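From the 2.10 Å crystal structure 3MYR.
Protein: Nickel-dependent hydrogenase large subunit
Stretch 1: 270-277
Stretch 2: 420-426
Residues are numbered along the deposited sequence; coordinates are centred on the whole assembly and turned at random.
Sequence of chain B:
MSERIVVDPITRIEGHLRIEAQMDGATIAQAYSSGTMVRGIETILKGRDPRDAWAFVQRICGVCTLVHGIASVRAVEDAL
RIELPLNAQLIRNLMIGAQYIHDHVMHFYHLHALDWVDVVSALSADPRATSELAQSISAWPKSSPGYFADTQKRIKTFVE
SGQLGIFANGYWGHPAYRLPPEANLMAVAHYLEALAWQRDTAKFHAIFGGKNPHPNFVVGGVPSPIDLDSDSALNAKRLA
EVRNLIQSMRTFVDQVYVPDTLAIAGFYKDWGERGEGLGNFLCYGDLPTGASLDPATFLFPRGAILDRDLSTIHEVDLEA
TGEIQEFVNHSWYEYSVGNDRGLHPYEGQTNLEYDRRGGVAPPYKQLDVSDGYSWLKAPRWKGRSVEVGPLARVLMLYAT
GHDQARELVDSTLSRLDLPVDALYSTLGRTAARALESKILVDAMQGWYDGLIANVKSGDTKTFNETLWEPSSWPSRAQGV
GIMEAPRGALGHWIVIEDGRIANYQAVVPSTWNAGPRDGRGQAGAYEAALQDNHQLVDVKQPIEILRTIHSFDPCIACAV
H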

# COMPACT_ATOMS: atom_id res chain seq x y z
N ASP B 270 5.08 -19.07 -21.87
CA ASP B 270 6.56 -19.00 -21.78
C ASP B 270 7.04 -18.10 -20.59
O ASP B 270 8.18 -18.23 -20.11
CB ASP B 270 7.19 -18.49 -23.09
CG ASP B 270 6.68 -17.10 -23.47
OD1 ASP B 270 7.49 -16.16 -23.65
OD2 ASP B 270 5.43 -16.92 -23.53
N TRP B 271 6.15 -17.27 -20.04
CA TRP B 271 6.49 -16.47 -18.84
C TRP B 271 6.42 -17.37 -17.62
O TRP B 271 6.65 -16.94 -16.48
CB TRP B 271 5.58 -15.20 -18.71
CG TRP B 271 6.11 -14.17 -19.68
CD1 TRP B 271 5.90 -14.13 -21.04
CD2 TRP B 271 7.09 -13.16 -19.40
NE1 TRP B 271 6.65 -13.12 -21.61
CE2 TRP B 271 7.39 -12.51 -20.64
CE3 TRP B 271 7.74 -12.72 -18.22
CZ2 TRP B 271 8.34 -11.47 -20.75
CZ3 TRP B 271 8.60 -11.65 -18.29
CH2 TRP B 271 8.93 -11.04 -19.57
N GLY B 272 6.06 -18.62 -17.86
CA GLY B 272 6.15 -19.65 -16.82
C GLY B 272 7.56 -20.24 -16.80
O GLY B 272 7.84 -21.16 -16.04
N GLU B 273 8.49 -19.68 -17.58
CA GLU B 273 9.84 -20.25 -17.66
C GLU B 273 10.89 -19.25 -17.31
O GLU B 273 12.11 -19.52 -17.52
CB GLU B 273 10.13 -20.81 -19.07
CG GLU B 273 9.08 -21.88 -19.51
CD GLU B 273 9.32 -22.36 -20.96
OE1 GLU B 273 10.49 -22.71 -21.24
OE2 GLU B 273 8.35 -22.39 -21.79
N ARG B 274 10.49 -18.09 -16.81
CA ARG B 274 11.48 -17.12 -16.41
C ARG B 274 11.04 -16.43 -15.14
O ARG B 274 9.84 -16.44 -14.82
CB ARG B 274 11.77 -16.08 -17.55
CG ARG B 274 10.60 -15.24 -18.01
CD ARG B 274 10.96 -14.31 -19.22
NE ARG B 274 11.40 -15.12 -20.37
CZ ARG B 274 10.55 -15.56 -21.31
NH1 ARG B 274 9.25 -15.18 -21.30
NH2 ARG B 274 11.00 -16.32 -22.28
N GLY B 275 11.97 -15.73 -14.49
CA GLY B 275 11.60 -14.73 -13.46
C GLY B 275 11.51 -15.32 -12.05
O GLY B 275 10.78 -14.83 -11.18
N GLU B 276 12.26 -16.39 -11.80
CA GLU B 276 12.36 -16.90 -10.41
C GLU B 276 13.76 -17.52 -10.20
O GLU B 276 14.00 -18.67 -10.58
CB GLU B 276 11.24 -17.90 -10.06
CG GLU B 276 11.02 -18.09 -8.53
CD GLU B 276 12.20 -18.88 -7.84
OE1 GLU B 276 13.03 -18.27 -7.12
OE2 GLU B 276 12.30 -20.11 -8.03
N GLY B 277 14.68 -16.76 -9.61
CA GLY B 277 16.07 -17.22 -9.61
C GLY B 277 16.63 -17.64 -8.27
O GLY B 277 17.85 -17.78 -8.14
N VAL B 420 4.50 -28.56 -12.77
CA VAL B 420 4.60 -27.91 -11.46
C VAL B 420 5.76 -26.91 -11.46
O VAL B 420 5.72 -25.88 -10.80
CB VAL B 420 4.83 -28.97 -10.32
CG1 VAL B 420 5.05 -28.25 -8.99
CG2 VAL B 420 3.59 -29.86 -10.19
N ASP B 421 6.80 -27.18 -12.21
CA ASP B 421 7.85 -26.21 -12.17
C ASP B 421 7.58 -24.85 -12.87
O ASP B 421 8.35 -23.92 -12.66
CB ASP B 421 9.23 -26.81 -12.46
CG ASP B 421 9.53 -26.83 -13.93
OD1 ASP B 421 9.14 -27.84 -14.56
OD2 ASP B 421 10.11 -25.80 -14.44
N ALA B 422 6.50 -24.72 -13.64
CA ALA B 422 6.07 -23.41 -14.11
C ALA B 422 5.53 -22.52 -12.97
O ALA B 422 5.42 -21.32 -13.13
CB ALA B 422 5.01 -23.54 -15.24
N LEU B 423 5.29 -23.06 -11.78
CA LEU B 423 4.96 -22.17 -10.63
C LEU B 423 6.11 -21.23 -10.32
O LEU B 423 5.88 -20.08 -9.91
CB LEU B 423 4.65 -22.99 -9.38
CG LEU B 423 3.37 -23.81 -9.57
CD1 LEU B 423 3.12 -24.71 -8.37
CD2 LEU B 423 2.22 -22.85 -9.76
N TYR B 424 7.34 -21.71 -10.51
CA TYR B 424 8.54 -20.94 -10.14
C TYR B 424 8.91 -19.95 -11.23
O TYR B 424 9.81 -20.20 -12.03
CB TYR B 424 9.68 -21.90 -9.90
CG TYR B 424 9.34 -22.87 -8.81
CD1 TYR B 424 8.97 -24.18 -9.11
CD2 TYR B 424 9.45 -22.50 -7.48
CE1 TYR B 424 8.71 -25.11 -8.09
CE2 TYR B 424 9.25 -23.44 -6.46
CZ TYR B 424 8.83 -24.70 -6.76
OH TYR B 424 8.62 -25.59 -5.74
N SER B 425 8.11 -18.89 -11.34
CA SER B 425 8.20 -18.03 -12.50
C SER B 425 7.36 -16.78 -12.31
O SER B 425 6.54 -16.70 -11.41
CB SER B 425 7.71 -18.80 -13.73
OG SER B 425 6.28 -18.91 -13.72
N THR B 426 7.54 -15.81 -13.19
CA THR B 426 6.74 -14.62 -13.22
C THR B 426 5.26 -14.97 -13.42
O THR B 426 4.37 -14.41 -12.75
CB THR B 426 7.24 -13.75 -14.39
OG1 THR B 426 8.55 -13.25 -14.08
CG2 THR B 426 6.25 -12.59 -14.74

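How does stretch 2 first meet stretch 1? Val-420 makes no contact, and Asp-421 stays at the margin. At Ala-422 the backbones close in, with CA 4.6 Å from the CA of Gly-272, and Ala-422 CA makes a CA-H...O contact of 3.5 Å to Gly-272 O. Glycine suits the spot, since a CB there would sit only 3.3 Å from Ala-422 CB.

What does Tyr-424 meet? Glu-276 directs its CB toward stretch 2, packing 3.3 Å from Tyr-424 C, while its OE2 lies 3.7 Å from Tyr-424 CB. The buried carboxylate is satisfied by hydrogen bonds outside this contact.

Why does a small polar residue suit the place of Ser-425? Ser-425 OG, with chi1 in p, donates to Ala-422 O at 2.6 Å and caps the helix that follows. The same OG rests 3.2 Å from Gly-272 CA.

What ties the stretches most firmly? Thr-426 N donates to Arg-274 O at 2.9 Å, nearly straight at 164°, the only hydrogen bond between them. Thr-426 CG2 packs 3.8 Å from Trp-271 CE3, and its OG1 lies 3.4 Å from Gly-275 CA. A CB on Gly-275 would clash with that OG1, and the backbone angles there by themselves call for glycine.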